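Local coordinates for protein hemolysin BL lytic component L1 (Bacillus cereus, PDB 7NMQ) that probably acts as one component of a multi-part alpha-helical pore-forming toxin, haemolysin BL, which lyses host cell membranes, at residues Ala15-His20 with Glu355-Asp360; His20-Asp25 with Asp193-Ser198; Gln78-Asn83 with Leu302-Ile307; Ala206-Ala211 with Gly238-Gly243. All blocks are in the same frame, centred on the assembly; numbering follows the deposited sequence.

Interaction 1: residues Ala15-His20 with Glu355-Asp360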
loop_
_atom_site.group_PDB
_atom_site.type_symbol
_atom_site.label_atom_id
_atom_site.label_comp_id
_atom_site.label_asym_id
_atom_site.label_seq_id
_atom_site.Cartn_x
_atom_site.Cartn_y
_atom_site.Cartn_z
ATOM N N ALA A 15 3.122 -9.021 -2.110
ATOM C CA ALA A 15 3.404 -8.154 -3.267
ATOM C C ALA A 15 2.342 -7.066 -3.335
ATOM O O ALA A 15 2.672 -5.871 -3.555
ATOM C CB ALA A 15 3.453 -8.961 -4.521
ATOM N N GLU A 16 1.086 -7.444 -3.124
ATOM C CA GLU A 16 -0.035 -6.478 -3.136
ATOM C C GLU A 16 0.150 -5.516 -1.972
ATOM O O GLU A 16 0.004 -4.302 -2.175
ATOM C CB GLU A 16 -1.369 -7.199 -2.981
ATOM C CG GLU A 16 -1.695 -8.105 -4.128
ATOM C CD GLU A 16 -3.066 -8.745 -4.049
ATOM O OE1 GLU A 16 -3.764 -8.575 -3.023
ATOM O OE2 GLU A 16 -3.422 -9.431 -5.010
ATOM N N THR A 17 0.427 -6.038 -0.782
ATOM C CA THR A 17 0.604 -5.187 0.422
ATOM C C THR A 17 1.734 -4.188 0.183
ATOM O O THR A 17 1.549 -3.008 0.537
ATOM C CB THR A 17 0.846 -6.043 1.666
ATOM O OG1 THR A 17 -0.313 -6.806 1.967
ATOM C CG2 THR A 17 1.192 -5.178 2.854
ATOM N N GLY A 18 2.840 -4.610 -0.393
ATOM C CA GLY A 18 3.953 -3.696 -0.661
ATOM C C GLY A 18 3.546 -2.566 -1.586
ATOM O O GLY A 18 3.946 -1.409 -1.365
ATOM N N SER A 19 2.757 -2.881 -2.606
ATOM C CA SER A 19 2.243 -1.913 -3.599
ATOM C C SER A 19 1.311 -0.913 -2.921
ATOM O O SER A 19 1.323 0.260 -3.318
ATOM C CB SER A 19 1.589 -2.606 -4.766
ATOM O OG SER A 19 0.238 -2.964 -4.491
ATOM N N HIS A 20 0.498 -1.352 -1.972
ATOM C CA HIS A 20 -0.419 -0.425 -1.287
ATOM C C HIS A 20 0.379 0.498 -0.369
ATOM O O HIS A 20 -0.014 1.655 -0.226
ATOM C CB HIS A 20 -1.505 -1.147 -0.503
ATOM C CG HIS A 20 -2.288 -2.124 -1.308
ATOM N ND1 HIS A 20 -2.708 -1.845 -2.589
ATOM C CD2 HIS A 20 -2.741 -3.366 -0.995
ATOM C CE1 HIS A 20 -3.379 -2.904 -3.051
ATOM N NE2 HIS A 20 -3.425 -3.824 -2.079
ATOM N N GLU A 355 11.231 -9.217 4.554
ATOM C CA GLU A 355 12.100 -8.324 5.333
ATOM C C GLU A 355 11.979 -6.919 4.705
ATOM O O GLU A 355 11.839 -5.911 5.439
ATOM C CB GLU A 355 13.522 -8.855 5.257
ATOM C CG GLU A 355 14.517 -7.942 5.885
ATOM C CD GLU A 355 14.591 -7.972 7.390
ATOM O OE1 GLU A 355 14.289 -9.025 7.964
ATOM O OE2 GLU A 355 15.033 -6.943 7.975
ATOM N N PHE A 356 12.016 -6.828 3.377
ATOM C CA PHE A 356 11.899 -5.532 2.661
ATOM C C PHE A 356 10.596 -4.838 3.034
ATOM O O PHE A 356 10.618 -3.623 3.376
ATOM C CB PHE A 356 12.024 -5.697 1.155
ATOM C CG PHE A 356 11.880 -4.380 0.440
ATOM C CD1 PHE A 356 10.628 -3.847 0.171
ATOM C CD2 PHE A 356 12.997 -3.632 0.094
ATOM C CE1 PHE A 356 10.493 -2.640 -0.518
ATOM C CE2 PHE A 356 12.865 -2.425 -0.575
ATOM C CZ PHE A 356 11.608 -1.923 -0.880
ATOM N N ILE A 357 9.493 -5.579 2.992
ATOM C CA ILE A 357 8.159 -4.958 3.233
ATOM C C ILE A 357 8.043 -4.515 4.692
ATOM O O ILE A 357 7.236 -3.593 4.994
ATOM C CB ILE A 357 7.021 -5.905 2.805
ATOM C CG1 ILE A 357 7.114 -6.106 1.297
ATOM C CG2 ILE A 357 5.650 -5.390 3.238
ATOM C CD1 ILE A 357 6.194 -7.111 0.729
ATOM N N SER A 358 8.758 -5.158 5.603
ATOM C CA SER A 358 8.705 -4.860 7.048
ATOM C C SER A 358 9.417 -3.550 7.398
ATOM O O SER A 358 9.375 -3.170 8.579
ATOM C CB SER A 358 9.304 -5.965 7.865
ATOM O OG SER A 358 10.714 -6.015 7.791
ATOM N N LYS A 359 10.123 -2.935 6.444
ATOM C CA LYS A 359 10.949 -1.734 6.719
ATOM C C LYS A 359 10.484 -0.611 5.802
ATOM O O LYS A 359 9.930 -0.899 4.750
ATOM C CB LYS A 359 12.408 -2.076 6.466
ATOM C CG LYS A 359 12.985 -2.997 7.525
ATOM C CD LYS A 359 14.423 -3.257 7.343
ATOM C CE LYS A 359 14.704 -4.340 6.325
ATOM N NZ LYS A 359 16.032 -4.957 6.573
ATOM N N ASP A 360 10.651 0.629 6.231
ATOM C CA ASP A 360 10.209 1.727 5.368
ATOM C C ASP A 360 10.810 1.581 3.979
ATOM O O ASP A 360 12.013 1.322 3.847
ATOM C CB ASP A 360 10.627 3.078 5.928
ATOM C CG ASP A 360 9.761 3.539 7.081
ATOM O OD1 ASP A 360 8.674 2.954 7.275
ATOM O OD2 ASP A 360 10.202 4.488 7.785
#

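Interaction 2: residues His20-Asp25 with Asp193-Ser198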
loop_
_atom_site.group_PDB
_atom_site.type_symbol
_atom_site.label_atom_id
_atom_site.label_comp_id
_atom_site.label_asym_id
_atom_site.label_seq_id
_atom_site.Cartn_x
_atom_site.Cartn_y
_atom_site.Cartn_z
ATOM N N HIS A 20 0.498 -1.352 -1.972
ATOM C CA HIS A 20 -0.419 -0.425 -1.287
ATOM C C HIS A 20 0.379 0.498 -0.369
ATOM O O HIS A 20 -0.014 1.655 -0.226
ATOM C CB HIS A 20 -1.505 -1.147 -0.503
ATOM C CG HIS A 20 -2.288 -2.124 -1.308
ATOM N ND1 HIS A 20 -2.708 -1.845 -2.589
ATOM C CD2 HIS A 20 -2.741 -3.366 -0.995
ATOM C CE1 HIS A 20 -3.379 -2.904 -3.051
ATOM N NE2 HIS A 20 -3.425 -3.824 -2.079
ATOM N N ILE A 21 1.408 -0.024 0.294
ATOM C CA ILE A 21 2.259 0.809 1.174
ATOM C C ILE A 21 2.901 1.906 0.328
ATOM O O ILE A 21 2.919 3.042 0.775
ATOM C CB ILE A 21 3.325 -0.041 1.908
ATOM C CG1 ILE A 21 2.652 -0.915 2.959
ATOM C CG2 ILE A 21 4.399 0.798 2.539
ATOM C CD1 ILE A 21 3.569 -1.972 3.518
ATOM N N LEU A 22 3.451 1.581 -0.815
ATOM C CA LEU A 22 4.065 2.606 -1.698
ATOM C C LEU A 22 3.044 3.691 -2.044
ATOM O O LEU A 22 3.377 4.910 -1.917
ATOM C CB LEU A 22 4.616 1.951 -2.964
ATOM C CG LEU A 22 5.172 2.953 -3.987
ATOM C CD1 LEU A 22 6.407 3.637 -3.428
ATOM C CD2 LEU A 22 5.492 2.236 -5.283
ATOM N N VAL A 23 1.848 3.288 -2.440
ATOM C CA VAL A 23 0.816 4.260 -2.878
ATOM C C VAL A 23 0.415 5.127 -1.679
ATOM O O VAL A 23 0.322 6.359 -1.825
ATOM C CB VAL A 23 -0.375 3.550 -3.509
ATOM C CG1 VAL A 23 -1.554 4.475 -3.648
ATOM C CG2 VAL A 23 0.055 2.861 -4.807
ATOM N N MET A 24 0.197 4.541 -0.508
ATOM C CA MET A 24 -0.158 5.326 0.692
ATOM C C MET A 24 0.973 6.267 1.042
ATOM O O MET A 24 0.681 7.436 1.415
ATOM C CB MET A 24 -0.400 4.453 1.909
ATOM C CG MET A 24 -1.642 3.683 1.812
ATOM S SD MET A 24 -3.145 4.641 1.824
ATOM C CE MET A 24 -3.082 5.465 3.408
ATOM N N ASP A 25 2.222 5.808 0.966
ATOM C CA ASP A 25 3.354 6.706 1.301
ATOM C C ASP A 25 3.328 7.935 0.381
ATOM O O ASP A 25 3.527 9.039 0.863
ATOM C CB ASP A 25 4.695 5.995 1.177
ATOM C CG ASP A 25 5.093 5.119 2.359
ATOM O OD1 ASP A 25 4.445 5.185 3.423
ATOM O OD2 ASP A 25 6.081 4.371 2.185
ATOM N N ASP A 193 -1.072 0.791 -13.612
ATOM C CA ASP A 193 -0.574 -0.067 -14.706
ATOM C C ASP A 193 0.883 -0.427 -14.437
ATOM O O ASP A 193 1.275 -1.581 -14.688
ATOM C CB ASP A 193 -0.798 0.547 -16.088
ATOM C CG ASP A 193 -2.274 0.601 -16.487
ATOM O OD1 ASP A 193 -3.104 -0.066 -15.842
ATOM O OD2 ASP A 193 -2.587 1.298 -17.501
ATOM N N VAL A 194 1.670 0.507 -13.910
ATOM C CA VAL A 194 3.066 0.201 -13.542
ATOM C C VAL A 194 3.024 -0.853 -12.435
ATOM O O VAL A 194 3.812 -1.809 -12.484
ATOM C CB VAL A 194 3.823 1.468 -13.073
ATOM C CG1 VAL A 194 5.194 1.122 -12.528
ATOM C CG2 VAL A 194 3.916 2.442 -14.237
ATOM N N LEU A 195 2.160 -0.652 -11.446
ATOM C CA LEU A 195 2.100 -1.591 -10.306
ATOM C C LEU A 195 1.644 -2.974 -10.769
ATOM O O LEU A 195 2.151 -3.982 -10.251
ATOM C CB LEU A 195 1.153 -1.057 -9.234
ATOM C CG LEU A 195 1.634 0.182 -8.510
ATOM C CD1 LEU A 195 0.590 0.667 -7.531
ATOM C CD2 LEU A 195 2.959 -0.054 -7.839
ATOM N N ALA A 196 0.743 -3.023 -11.723
ATOM C CA ALA A 196 0.246 -4.292 -12.283
ATOM C C ALA A 196 1.407 -5.070 -12.905
ATOM O O ALA A 196 1.528 -6.305 -12.716
ATOM C CB ALA A 196 -0.870 -4.066 -13.245
ATOM N N TRP A 197 2.269 -4.355 -13.618
ATOM C CA TRP A 197 3.426 -5.001 -14.262
ATOM C C TRP A 197 4.371 -5.488 -13.176
ATOM O O TRP A 197 4.932 -6.585 -13.291
ATOM C CB TRP A 197 4.117 -4.006 -15.215
ATOM C CG TRP A 197 5.433 -4.523 -15.715
ATOM C CD1 TRP A 197 5.599 -5.503 -16.646
ATOM C CD2 TRP A 197 6.756 -4.081 -15.334
ATOM N NE1 TRP A 197 6.931 -5.755 -16.817
ATOM C CE2 TRP A 197 7.669 -4.875 -16.065
ATOM C CE3 TRP A 197 7.257 -3.122 -14.434
ATOM C CZ2 TRP A 197 9.044 -4.756 -15.889
ATOM C CZ3 TRP A 197 8.626 -2.957 -14.313
ATOM C CH2 TRP A 197 9.500 -3.787 -15.017
ATOM N N SER A 198 4.599 -4.694 -12.133
ATOM C CA SER A 198 5.606 -5.066 -11.104
ATOM C C SER A 198 5.093 -6.270 -10.301
ATOM O O SER A 198 5.899 -7.195 -10.009
ATOM C CB SER A 198 5.921 -3.906 -10.218
ATOM O OG SER A 198 4.780 -3.527 -9.496
#

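Interaction 3: residues Gln78-Asn83 with Leu302-Ile307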
loop_
_atom_site.group_PDB
_atom_site.type_symbol
_atom_site.label_atom_id
_atom_site.label_comp_id
_atom_site.label_asym_id
_atom_site.label_seq_id
_atom_site.Cartn_x
_atom_site.Cartn_y
_atom_site.Cartn_z
ATOM N N GLN A 78 3.723 -3.188 8.592
ATOM C CA GLN A 78 5.118 -3.698 8.517
ATOM C C GLN A 78 5.326 -4.840 9.519
ATOM O O GLN A 78 6.095 -5.781 9.179
ATOM C CB GLN A 78 6.097 -2.568 8.794
ATOM C CG GLN A 78 6.096 -1.572 7.650
ATOM C CD GLN A 78 6.860 -0.318 7.962
ATOM O OE1 GLN A 78 6.939 0.094 9.108
ATOM N NE2 GLN A 78 7.363 0.332 6.922
ATOM N N LYS A 79 4.716 -4.789 10.699
ATOM C CA LYS A 79 4.860 -5.883 11.711
ATOM C C LYS A 79 4.239 -7.149 11.117
ATOM O O LYS A 79 4.727 -8.251 11.473
ATOM C CB LYS A 79 4.218 -5.505 13.038
ATOM C CG LYS A 79 4.255 -6.540 14.138
ATOM C CD LYS A 79 5.607 -6.862 14.618
ATOM C CE LYS A 79 5.589 -7.498 15.995
ATOM N NZ LYS A 79 4.675 -8.667 16.067
ATOM N N THR A 80 3.189 -7.066 10.319
ATOM C CA THR A 80 2.565 -8.252 9.675
ATOM C C THR A 80 3.659 -8.938 8.843
ATOM O O THR A 80 3.762 -10.155 8.792
ATOM C CB THR A 80 1.350 -7.812 8.845
ATOM O OG1 THR A 80 0.474 -7.074 9.709
ATOM C CG2 THR A 80 0.659 -8.996 8.207
ATOM N N ALA A 81 4.452 -8.155 8.103
ATOM C CA ALA A 81 5.563 -8.693 7.291
ATOM C C ALA A 81 6.666 -9.233 8.208
ATOM O O ALA A 81 7.254 -10.278 7.888
ATOM C CB ALA A 81 6.115 -7.708 6.303
ATOM N N ARG A 82 7.015 -8.523 9.277
ATOM C CA ARG A 82 8.048 -8.977 10.225
ATOM C C ARG A 82 7.621 -10.346 10.778
ATOM O O ARG A 82 8.492 -11.189 10.991
ATOM C CB ARG A 82 8.212 -7.940 11.345
ATOM C CG ARG A 82 9.220 -8.297 12.425
ATOM C CD ARG A 82 10.568 -8.778 11.925
ATOM N NE ARG A 82 11.173 -7.772 11.084
ATOM C CZ ARG A 82 12.318 -7.875 10.417
ATOM N NH1 ARG A 82 13.054 -8.976 10.467
ATOM N NH2 ARG A 82 12.715 -6.838 9.690
ATOM N N ASN A 83 6.343 -10.557 11.038
ATOM C CA ASN A 83 5.877 -11.868 11.572
ATOM C C ASN A 83 6.141 -12.984 10.557
ATOM O O ASN A 83 6.441 -14.092 10.976
ATOM C CB ASN A 83 4.408 -11.804 11.960
ATOM C CG ASN A 83 4.176 -10.956 13.181
ATOM O OD1 ASN A 83 5.117 -10.612 13.917
ATOM N ND2 ASN A 83 2.901 -10.614 13.389
ATOM N N LEU A 302 -8.161 -5.501 2.210
ATOM C CA LEU A 302 -8.427 -6.743 1.436
ATOM C C LEU A 302 -7.173 -7.605 1.424
ATOM O O LEU A 302 -7.250 -8.821 1.621
ATOM C CB LEU A 302 -8.821 -6.428 -0.003
ATOM C CG LEU A 302 -10.226 -5.933 -0.216
ATOM C CD1 LEU A 302 -10.437 -5.671 -1.696
ATOM C CD2 LEU A 302 -11.251 -6.897 0.302
ATOM N N SER A 303 -6.003 -7.015 1.226
ATOM C CA SER A 303 -4.741 -7.785 1.108
ATOM C C SER A 303 -4.340 -8.366 2.470
ATOM O O SER A 303 -3.762 -9.483 2.517
ATOM C CB SER A 303 -3.663 -6.965 0.490
ATOM O OG SER A 303 -3.999 -6.680 -0.849
ATOM N N LEU A 304 -4.617 -7.671 3.561
ATOM C CA LEU A 304 -4.334 -8.230 4.899
ATOM C C LEU A 304 -5.341 -9.327 5.228
ATOM O O LEU A 304 -4.963 -10.266 5.927
ATOM C CB LEU A 304 -4.380 -7.097 5.910
ATOM C CG LEU A 304 -3.160 -6.212 5.911
ATOM C CD1 LEU A 304 -3.420 -5.055 6.811
ATOM C CD2 LEU A 304 -1.947 -6.942 6.353
ATOM N N THR A 305 -6.586 -9.184 4.803
ATOM C CA THR A 305 -7.605 -10.250 4.974
ATOM C C THR A 305 -7.103 -11.503 4.263
ATOM O O THR A 305 -7.239 -12.609 4.826
ATOM C CB THR A 305 -8.970 -9.766 4.483
ATOM O OG1 THR A 305 -9.372 -8.674 5.315
ATOM C CG2 THR A 305 -10.030 -10.840 4.550
ATOM N N ASN A 306 -6.467 -11.350 3.121
ATOM C CA ASN A 306 -5.933 -12.512 2.372
ATOM C C ASN A 306 -4.780 -13.120 3.178
ATOM O O ASN A 306 -4.718 -14.341 3.302
ATOM C CB ASN A 306 -5.487 -12.136 0.969
ATOM C CG ASN A 306 -5.124 -13.352 0.160
ATOM O OD1 ASN A 306 -5.869 -14.339 0.130
ATOM N ND2 ASN A 306 -3.948 -13.330 -0.424
ATOM N N ILE A 307 -3.917 -12.298 3.765
ATOM C CA ILE A 307 -2.802 -12.798 4.616
ATOM C C ILE A 307 -3.404 -13.579 5.777
ATOM O O ILE A 307 -2.918 -14.691 6.087
ATOM C CB ILE A 307 -1.869 -11.676 5.097
ATOM C CG1 ILE A 307 -1.094 -11.119 3.894
ATOM C CG2 ILE A 307 -0.940 -12.108 6.222
ATOM C CD1 ILE A 307 -0.203 -9.937 4.196
#

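Interaction 4: residues Ala206-Ala211 with Gly238-Gly243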
loop_
_atom_site.group_PDB
_atom_site.type_symbol
_atom_site.label_atom_id
_atom_site.label_comp_id
_atom_site.label_asym_id
_atom_site.label_seq_id
_atom_site.Cartn_x
_atom_site.Cartn_y
_atom_site.Cartn_z
ATOM N N ALA A 206 8.519 -7.082 -7.810
ATOM C CA ALA A 206 7.698 -6.055 -7.168
ATOM C C ALA A 206 8.588 -5.239 -6.221
ATOM O O ALA A 206 8.488 -3.992 -6.264
ATOM C CB ALA A 206 6.501 -6.629 -6.473
ATOM N N ILE A 207 9.425 -5.891 -5.409
ATOM C CA ILE A 207 10.238 -5.158 -4.401
ATOM C C ILE A 207 11.264 -4.293 -5.121
ATOM O O ILE A 207 11.560 -3.190 -4.614
ATOM C CB ILE A 207 10.860 -6.150 -3.407
ATOM C CG1 ILE A 207 9.802 -6.835 -2.544
ATOM C CG2 ILE A 207 11.988 -5.541 -2.618
ATOM C CD1 ILE A 207 8.828 -5.987 -1.866
ATOM N N LEU A 208 11.848 -4.781 -6.211
ATOM C CA LEU A 208 12.848 -3.962 -6.942
ATOM C C LEU A 208 12.174 -2.708 -7.508
ATOM O O LEU A 208 12.776 -1.607 -7.447
ATOM C CB LEU A 208 13.471 -4.768 -8.066
ATOM C CG LEU A 208 14.429 -5.867 -7.612
ATOM C CD1 LEU A 208 14.774 -6.817 -8.750
ATOM C CD2 LEU A 208 15.685 -5.275 -7.031
ATOM N N VAL A 209 10.950 -2.854 -8.011
ATOM C CA VAL A 209 10.218 -1.706 -8.617
ATOM C C VAL A 209 9.842 -0.738 -7.501
ATOM O O VAL A 209 10.072 0.492 -7.646
ATOM C CB VAL A 209 9.007 -2.143 -9.431
ATOM C CG1 VAL A 209 8.207 -0.930 -9.870
ATOM C CG2 VAL A 209 9.414 -3.054 -10.589
ATOM N N ILE A 210 9.299 -1.245 -6.405
ATOM C CA ILE A 210 8.950 -0.371 -5.256
ATOM C C ILE A 210 10.177 0.420 -4.803
ATOM O O ILE A 210 10.040 1.622 -4.520
ATOM C CB ILE A 210 8.355 -1.198 -4.117
ATOM C CG1 ILE A 210 6.991 -1.753 -4.520
ATOM C CG2 ILE A 210 8.322 -0.359 -2.837
ATOM C CD1 ILE A 210 6.480 -2.858 -3.605
ATOM N N ALA A 211 11.326 -0.212 -4.667
ATOM C CA ALA A 211 12.535 0.491 -4.168
ATOM C C ALA A 211 12.937 1.553 -5.187
ATOM O O ALA A 211 13.289 2.676 -4.772
ATOM C CB ALA A 211 13.669 -0.455 -3.918
ATOM N N GLY A 238 16.893 -0.985 -15.526
ATOM C CA GLY A 238 17.369 -1.510 -16.829
ATOM C C GLY A 238 18.237 -2.757 -16.730
ATOM O O GLY A 238 18.196 -3.551 -17.682
ATOM N N ALA A 239 19.012 -2.944 -15.658
ATOM C CA ALA A 239 19.874 -4.138 -15.487
ATOM C C ALA A 239 19.346 -5.078 -14.399
ATOM O O ALA A 239 20.117 -5.971 -13.978
ATOM C CB ALA A 239 21.276 -3.731 -15.155
ATOM N N ALA A 240 18.114 -4.891 -13.929
ATOM C CA ALA A 240 17.591 -5.573 -12.726
ATOM C C ALA A 240 17.151 -7.007 -13.041
ATOM O O ALA A 240 16.775 -7.705 -12.077
ATOM C CB ALA A 240 16.436 -4.792 -12.178
ATOM N N GLY A 241 17.123 -7.414 -14.314
ATOM C CA GLY A 241 16.751 -8.783 -14.717
ATOM C C GLY A 241 15.264 -9.043 -14.558
ATOM O O GLY A 241 14.897 -10.215 -14.398
ATOM N N ILE A 242 14.431 -7.999 -14.644
ATOM C CA ILE A 242 12.951 -8.128 -14.489
ATOM C C ILE A 242 12.253 -7.776 -15.805
ATOM O O ILE A 242 11.030 -7.613 -15.797
ATOM C CB ILE A 242 12.415 -7.283 -13.320
ATOM C CG1 ILE A 242 12.624 -5.786 -13.528
ATOM C CG2 ILE A 242 13.006 -7.767 -12.015
ATOM C CD1 ILE A 242 11.901 -4.946 -12.527
ATOM N N GLY A 243 12.965 -7.723 -16.923
ATOM C CA GLY A 243 12.302 -7.541 -18.229
ATOM C C GLY A 243 11.887 -6.111 -18.532
ATOM O O GLY A 243 10.930 -5.925 -19.292
#

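Interaction 1: residues Ala15-His20 with Glu355-Asp360
Ile357 reaches from helix 330-357 into the backbone of helix 10-33 at Gly18, and because Gly18 carries no side chain the two chains come unusually close, with Gly18 CA 5.9 Å from Ile357 CA. The branch that does the touching is the long one: CG1 stands anti to the carbonyl carbon (chi1 -65°) and the chain runs on extended, which sets the terminal methyl CD1 over the glycine, 4.3 Å from Gly18 CA. The short branch turns to the neighbouring residue, where Ile357 CG2 lies a loose 4.5 Å from Thr17 CG2. The hydroxyl of Thr17 stays with its own helix, bonded to Ala13 O. In this protein of the ClyA-like toxin family, the buried seam joins the first and last helices of the long alpha-helical bundle, and Ile207 of helix 203-216 and Ala81 of helix 45-103 also pack on Ile357. Beyond it the chain turns polar and opens to solvent. Ser358 OG donates to Glu355 O at 2.6 Å, turning back onto the carbonyl three residues earlier. Exposed Lys359 folds its NZ to within 2.6 Å of Glu355 OE2 in a salt bridge that uses the anti lone pair of that oxygen, while Glu355 OE1 is taken by Arg82. Asp360, also exposed, bonds through OD1 to Gln78.

Interaction 2: residues His20-Asp25 with Asp193-Ser198
Leu22 and Val23 of helix 10-33 face Leu195 of helix 173-200 with the backbones well apart, Val23 CA lying 9.5 Å from Leu195 CA, so side chains alone bridge the gap. Leu195 presents both prongs of its fork. CD1 meets Val23 CG2 at 3.5 Å, a close methyl contact, and CD2 points to Leu22 CD2 at a looser 4.3 Å. The fork is carried across the gap by an extended chain, with CG anti to the carbonyl carbon (chi1 -69°) and chi2 near 180°. Val23 answers with the methyl that stands beside its backbone N, and the two side chains meet aslant rather than end on. One turn along, Ser198 OG donates to Leu195 O at 2.8 Å, tilted 29° from the carbonyl plane, and so keeps its polar atom within its own helix. Val23 also touches Thr296 of helix 275-325. Leu195 belongs to a segment predicted to cross the membrane. No hydrogen bond or ion pair joins the two segments, so the shape and burial of methyl groups alone hold them to each other, with no polar bond to fix their direction.

Interaction 3: residues Gln78-Asn83 with Leu302-Ile307
Thr80 pushes its methyl CG2 between Leu304 and Ile307 of helix 275-325, lying 3.8 Å from Leu304 CD2 and 4.0 Å from Ile307 CG2. With OG1 beside the backbone N (chi1 -55°), CG2 falls anti to that N and faces across the interface, while the hydroxyl is turned back along its own helix to bond Gln76 O. That bond satisfies OG1, although OG1 also passes 4.1 Å from Leu304 CD2. Leu304 starts out directed aslant of the contact and only its end comes near; the side chain of Ile307 sets out toward helix 45-103 and uses its short branch. The helices stand 8.4 Å apart between Thr80 CA and Leu304 CA, a gap shared by the threonine methyl and the ends of Leu304 and Ile307. Away from the seam, Lys79 NZ donates to Asn83 OD1 at 2.9 Å, in the carbonyl plane and on a lone pair, with a C=O...N angle of 120°. Glu127 of helix 107-154 takes both Lys79 NZ and Asn83 ND2, tying this polar side to a third helix. Val131 and Leu135 of helix 107-154 pack on Leu304, and Ala13 and Thr17 of helix 10-33 on Ile307, which places the contact where four helices of the bundle converge.

Interaction 4: residues Ala206-Ala211 with Gly238-Gly243
This is a partly buried, purely apolar contact between helix 203-216 and the loop that leads from strand 225-230 to helix 247-272, on one side of the long helical bundle. Leu208 and Val209, consecutive on the helix, share Ile242 between them. Leu208 CD1 lies 3.8 Å from Ile242 CG2, and Val209 CG2 meets the other end of the same side chain, Ile242 CD1, at 3.7 Å. Ile242 can serve both because CG1 sits between the backbone N and the carbonyl carbon (chi1 64°) and the chain then runs out extended, spreading its two branches toward different partners. Leu208 CD1 also skims the backbone at Ala240 O, 4.0 Å away, and Ala240 CB at 4.3 Å. Between the two segments the chain forms the two-stranded antiparallel hairpin 217-230, reminiscent of the beta-tongue of ClyA-like toxins and possibly its counterpart; both segments fall within stretches predicted to span the membrane, consistent with a part of the chain that inserts. The loop has no regular secondary structure. Gly241 and Gly243, which flank Ile242 on both sides in the chain, adopt positive phi, about 72° and 79°, conformations that glycine accepts readily, and Gly243 O is hydrogen-bonded to Thr246 OG1. Trp197 of helix 173-200 packs against both Val209 and Ile242, and Leu237 touches Leu208, Val209 and Ile242. Leu208, by contrast, is exposed although its end lies on the loop.

Overall arrangement
Interactions 1, 2 and 3 are buried in the helical bundle, whereas interaction 4 lies partly exposed, its centre about 18 Å from the centre of the chain. Helix 10-33 serves interactions 1 and 2, which share His20; that histidine and Glu16 both bond Ser303 of interaction 3, and a salt bridge also runs between interactions 1 and 3. Apolar packing binds each pair of segments, but polar links run between interactions 1, 2 and 3. Interaction 4 joins interactions 1 and 2 through packing touches: Ile207 on Phe356, Ile210 on Gly18, and Ser198 on Val209. Interactions 3 and 4 do not touch, their nearest atoms about 9 Å apart.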